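Phist (Plasmodium falciparum, PDB 4JLE) binds the virulence factor PfEMP1 and comigrates with it to knobs on the surface of infected red cells, its PHIST domain being a protein interaction module. Local coordinates at the interface of chains A and B. Numbering follows the deposited sequence. Chains: chain A/B, Phist.

The centres of contacts 1 and 2 lie about 15 Å apart within one two-fold symmetric interface between copies of a PHIST domain. They draw on the same elements with the chains exchanged: the end of helix 77-110, the short strand around residue 115, the start of the long helix from residue 117, and Met40 of helix 37-72. Met40 and Leu110 come from chain A in contact 1 and from chain B in contact 2, meeting Cys115 of the partner each time. The segment after helix 77-110 thus reaches onto the opposite copy in both directions, although the crystal alone does not prove a dimer in the cell.

Contact 1: the interface of chains A and B. Residues chain A 40, 109-111; chain B 107, 111, 115, 119, 123.
A:Leu110 and A:Asn111 meet B:Phe107 and B:Asn111 where each chain leaves helix 77-110, the backbone turning from helical at Leu110 to extended at Asn111. The two Asn111 amides stand nearly perpendicular, their planes 89° apart. The amide nitrogen ND2 of B:Asn111 donates to the carbonyl oxygen OD1 of A:Asn111 at 2.8 Å, using an in-plane lone pair, with the acceptor tilted somewhat from the donor's amide plane. The same ND2 also donates to the backbone O of B:Phe107 at 2.9 Å, a straighter bond that helps fix the amide's rotation. With CG anti to the backbone N (chi1 179°), B:Phe107 turns its ring edge toward the A:Leu110 backbone; its CE1 lies 3.5 Å from A:Leu110 CB. Farther out, the CD2 branch of A:Leu110 touches CD of B:Lys119 and CG2 of B:Val123, each at 3.7 Å. The lysine chain, bent at chi3 (-94°), runs antiparallel alongside the leucine side chain, bringing its amine NZ to 3.7 Å from A:Leu110 O, too long for a hydrogen bond, though the C-terminal end of the helix could favour a positive charge there. From helix 37-72 the extended A:Met40 reaches with its methyl CE to B:Cys115 CB, at 3.5 Å. Together these contacts fit the end of helix 77-110 of one chain against the other's strand and long helix, probably helping to hold the two copies together near the two-fold axis of the crystal dimer.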
loop_
_atom_site.group_PDB
_atom_site.type_symbol
_atom_site.label_atom_id
_atom_site.label_comp_id
_atom_site.label_asym_id
_atom_site.label_seq_id
_atom_site.Cartn_x
_atom_site.Cartn_y
_atom_site.Cartn_z
ATOM N N MET A 40 13.175 -17.221 9.825
ATOM C CA MET A 40 12.200 -16.151 10.041
ATOM C C MET A 40 11.754 -15.493 8.727
ATOM O O MET A 40 10.571 -15.197 8.561
ATOM C CB MET A 40 12.749 -15.097 10.997
ATOM C CG MET A 40 12.483 -15.413 12.445
ATOM S SD MET A 40 12.417 -13.888 13.394
ATOM C CE MET A 40 12.075 -14.465 14.924
ATOM N N SER A 109 6.806 -5.628 17.788
ATOM C CA SER A 109 6.589 -6.687 18.780
ATOM C C SER A 109 7.815 -7.524 19.041
ATOM O O SER A 109 7.932 -8.066 20.135
ATOM C CB SER A 109 5.475 -7.626 18.344
ATOM O OG SER A 109 4.276 -6.905 18.145
ATOM N N LEU A 110 8.688 -7.681 18.029
ATOM C CA LEU A 110 9.851 -8.565 18.119
ATOM C C LEU A 110 11.147 -7.822 18.477
ATOM O O LEU A 110 12.105 -8.466 18.891
ATOM C CB LEU A 110 10.021 -9.337 16.786
ATOM C CG LEU A 110 8.878 -10.278 16.366
ATOM C CD1 LEU A 110 9.057 -10.755 14.909
ATOM C CD2 LEU A 110 8.786 -11.471 17.290
ATOM N N ASN A 111 11.180 -6.482 18.293
ATOM C CA ASN A 111 12.325 -5.598 18.574
ATOM C C ASN A 111 12.549 -5.561 20.116
ATOM O O ASN A 111 11.564 -5.630 20.868
ATOM C CB ASN A 111 12.102 -4.186 17.955
ATOM C CG ASN A 111 13.302 -3.238 17.945
ATOM O OD1 ASN A 111 14.446 -3.607 17.648
ATOM N ND2 ASN A 111 13.062 -1.961 18.230
ATOM N N PHE B 107 15.173 -4.234 11.659
ATOM C CA PHE B 107 14.961 -5.340 12.591
ATOM C C PHE B 107 16.259 -6.111 12.848
ATOM O O PHE B 107 16.633 -6.305 14.005
ATOM C CB PHE B 107 13.843 -6.276 12.126
ATOM C CG PHE B 107 13.624 -7.434 13.054
ATOM C CD1 PHE B 107 13.109 -7.232 14.338
ATOM C CD2 PHE B 107 13.884 -8.730 12.639
ATOM C CE1 PHE B 107 12.913 -8.302 15.202
ATOM C CE2 PHE B 107 13.659 -9.808 13.496
ATOM C CZ PHE B 107 13.203 -9.582 14.781
ATOM N N ASN B 111 18.837 -5.786 16.553
ATOM C CA ASN B 111 18.640 -6.935 17.424
ATOM C C ASN B 111 19.703 -8.005 17.175
ATOM O O ASN B 111 20.363 -8.005 16.115
ATOM C CB ASN B 111 17.219 -7.526 17.180
ATOM C CG ASN B 111 16.106 -6.601 17.590
ATOM O OD1 ASN B 111 15.837 -6.388 18.778
ATOM N ND2 ASN B 111 15.449 -6.020 16.605
ATOM N N CYS B 115 15.844 -15.031 18.230
ATOM C CA CYS B 115 14.601 -14.628 18.873
ATOM C C CYS B 115 13.898 -15.856 19.403
ATOM O O CYS B 115 13.948 -16.935 18.780
ATOM C CB CYS B 115 13.717 -13.846 17.905
ATOM S SG CYS B 115 12.018 -13.532 18.493
ATOM N N LYS B 119 7.561 -16.336 21.091
ATOM C CA LYS B 119 7.239 -14.963 20.705
ATOM C C LYS B 119 6.992 -14.859 19.178
ATOM O O LYS B 119 6.050 -14.184 18.752
ATOM C CB LYS B 119 8.401 -14.046 21.132
ATOM C CG LYS B 119 8.166 -12.555 20.907
ATOM C CD LYS B 119 9.494 -11.779 20.877
ATOM C CE LYS B 119 9.908 -11.177 22.206
ATOM N NZ LYS B 119 10.970 -10.148 22.033
ATOM N N VAL B 123 3.375 -13.868 17.324
ATOM C CA VAL B 123 3.267 -12.807 16.318
ATOM C C VAL B 123 2.638 -13.382 15.034
ATOM O O VAL B 123 1.702 -12.799 14.482
ATOM C CB VAL B 123 4.636 -12.147 16.055
ATOM C CG1 VAL B 123 4.579 -11.228 14.836
ATOM C CG2 VAL B 123 5.106 -11.371 17.284
#

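Contact 2: the interface of chains A and B. Residues chain A 115-117, 120; chain B 35, 40, 110.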
loop_
_atom_site.group_PDB
_atom_site.type_symbol
_atom_site.label_atom_id
_atom_site.label_comp_id
_atom_site.label_asym_id
_atom_site.label_seq_id
_atom_site.Cartn_x
_atom_site.Cartn_y
_atom_site.Cartn_z
ATOM N N CYS A 115 18.597 -0.744 23.003
ATOM C CA CYS A 115 19.533 -0.744 21.896
ATOM C C CYS A 115 20.579 0.345 22.117
ATOM O O CYS A 115 20.278 1.391 22.695
ATOM C CB CYS A 115 18.797 -0.560 20.569
ATOM S SG CYS A 115 19.876 -0.591 19.122
ATOM N N GLU A 116 21.796 0.124 21.630
ATOM C CA GLU A 116 22.850 1.148 21.656
ATOM C C GLU A 116 22.378 2.331 20.798
ATOM O O GLU A 116 22.010 2.122 19.641
ATOM C CB GLU A 116 24.191 0.572 21.137
ATOM C CG GLU A 116 25.400 1.367 21.592
ATOM C CD GLU A 116 26.697 1.227 20.811
ATOM O OE1 GLU A 116 26.673 0.707 19.670
ATOM O OE2 GLU A 116 27.742 1.676 21.339
ATOM N N ARG A 117 22.319 3.538 21.367
ATOM C CA ARG A 117 21.834 4.725 20.641
ATOM C C ARG A 117 22.625 4.999 19.339
ATOM O O ARG A 117 22.031 5.410 18.350
ATOM C CB ARG A 117 21.858 5.970 21.543
ATOM C CG ARG A 117 20.892 7.071 21.055
ATOM C CD ARG A 117 20.805 8.240 22.021
ATOM N NE ARG A 117 20.161 7.850 23.275
ATOM C CZ ARG A 117 18.891 8.081 23.568
ATOM N NH1 ARG A 117 18.122 8.752 22.728
ATOM N NH2 ARG A 117 18.383 7.657 24.714
ATOM N N PHE A 120 21.327 2.762 16.634
ATOM C CA PHE A 120 19.986 3.222 16.288
ATOM C C PHE A 120 20.076 4.438 15.347
ATOM O O PHE A 120 19.362 4.480 14.359
ATOM C CB PHE A 120 19.181 3.564 17.549
ATOM C CG PHE A 120 17.823 4.133 17.229
ATOM C CD1 PHE A 120 16.786 3.304 16.806
ATOM C CD2 PHE A 120 17.589 5.499 17.312
ATOM C CE1 PHE A 120 15.535 3.838 16.468
ATOM C CE2 PHE A 120 16.338 6.029 16.990
ATOM C CZ PHE A 120 15.315 5.194 16.580
ATOM N N ILE B 35 19.170 3.515 24.100
ATOM C CA ILE B 35 17.856 4.031 23.779
ATOM C C ILE B 35 16.874 2.866 23.974
ATOM O O ILE B 35 17.130 1.741 23.506
ATOM C CB ILE B 35 17.781 4.703 22.368
ATOM C CG1 ILE B 35 16.413 5.432 22.160
ATOM C CG2 ILE B 35 18.165 3.748 21.195
ATOM C CD1 ILE B 35 16.375 6.399 20.913
ATOM N N MET B 40 12.381 4.581 20.717
ATOM C CA MET B 40 12.578 4.061 19.354
ATOM C C MET B 40 11.271 4.063 18.590
ATOM O O MET B 40 11.248 4.428 17.414
ATOM C CB MET B 40 13.169 2.638 19.383
ATOM C CG MET B 40 14.631 2.587 19.928
ATOM S SD MET B 40 15.347 0.938 19.642
ATOM C CE MET B 40 15.083 0.111 21.274
ATOM N N LEU B 110 19.197 -3.872 14.644
ATOM C CA LEU B 110 18.984 -3.428 16.024
ATOM C C LEU B 110 18.821 -4.562 17.023
ATOM O O LEU B 110 18.708 -4.317 18.223
ATOM C CB LEU B 110 17.737 -2.493 16.086
ATOM C CG LEU B 110 17.804 -1.172 15.285
ATOM C CD1 LEU B 110 16.487 -0.502 15.286
ATOM C CD2 LEU B 110 18.833 -0.212 15.832
#
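Strand 114-116 of chain A runs antiparallel to strand 34-36 of chain B through A:Cys115 and B:Ile35, while the start of helix 117-165 of A packs against helix 37-72 and the end of helix 77-110 of B. Two backbone bonds make the bridge: A:Cys115 N donates to B:Ile35 O at 2.9 Å, and B:Ile35 N donates to A:Cys115 O at 2.8 Å. This reciprocal pair sets the register of the short strands and satisfies both backbone groups of each residue. The B:Ile35 side chain then sits between A:Arg117 and A:Phe120. Its CB lies over the centre of one face of the A:Arg117 guanidinium, 3.7 Å above the plane, and its terminal methyl CD1 reaches NH1 of that group at 3.4 Å. The bend of the arginine chain at chi3 (-68°) folds the flat group over the isoleucine, an apolar contact across the flat face of the guanidinium. On the other side, CG2 of B:Ile35 meets CB of A:Phe120, while CD1 rests over the CD2/CE2 half of one ring face. B:Met40 lies over the same face, beside the isoleucine but on the CD1/CE1 half, with its CG 3.8 Å from CE1. B:Met40 bends at chi3 (-97°), turning its methyl CE toward CB of A:Cys115, also at 3.8 Å. The thiol sulfur of A:Cys115 points instead to B:Leu110, with CD2 at 3.5 Å from SG; the same leucine methyl reaches CA of A:Phe120 at 3.7 Å. Isoleucine and methionine together cover one face of the phenylalanine, while B:Leu110 meets its CD1 edge and backbone, which probably restricts the ring. The site stitches the strand of one copy to that of the other and seats the first turn of the long helix on its neighbour, probably steadying the dimer seen in the crystal.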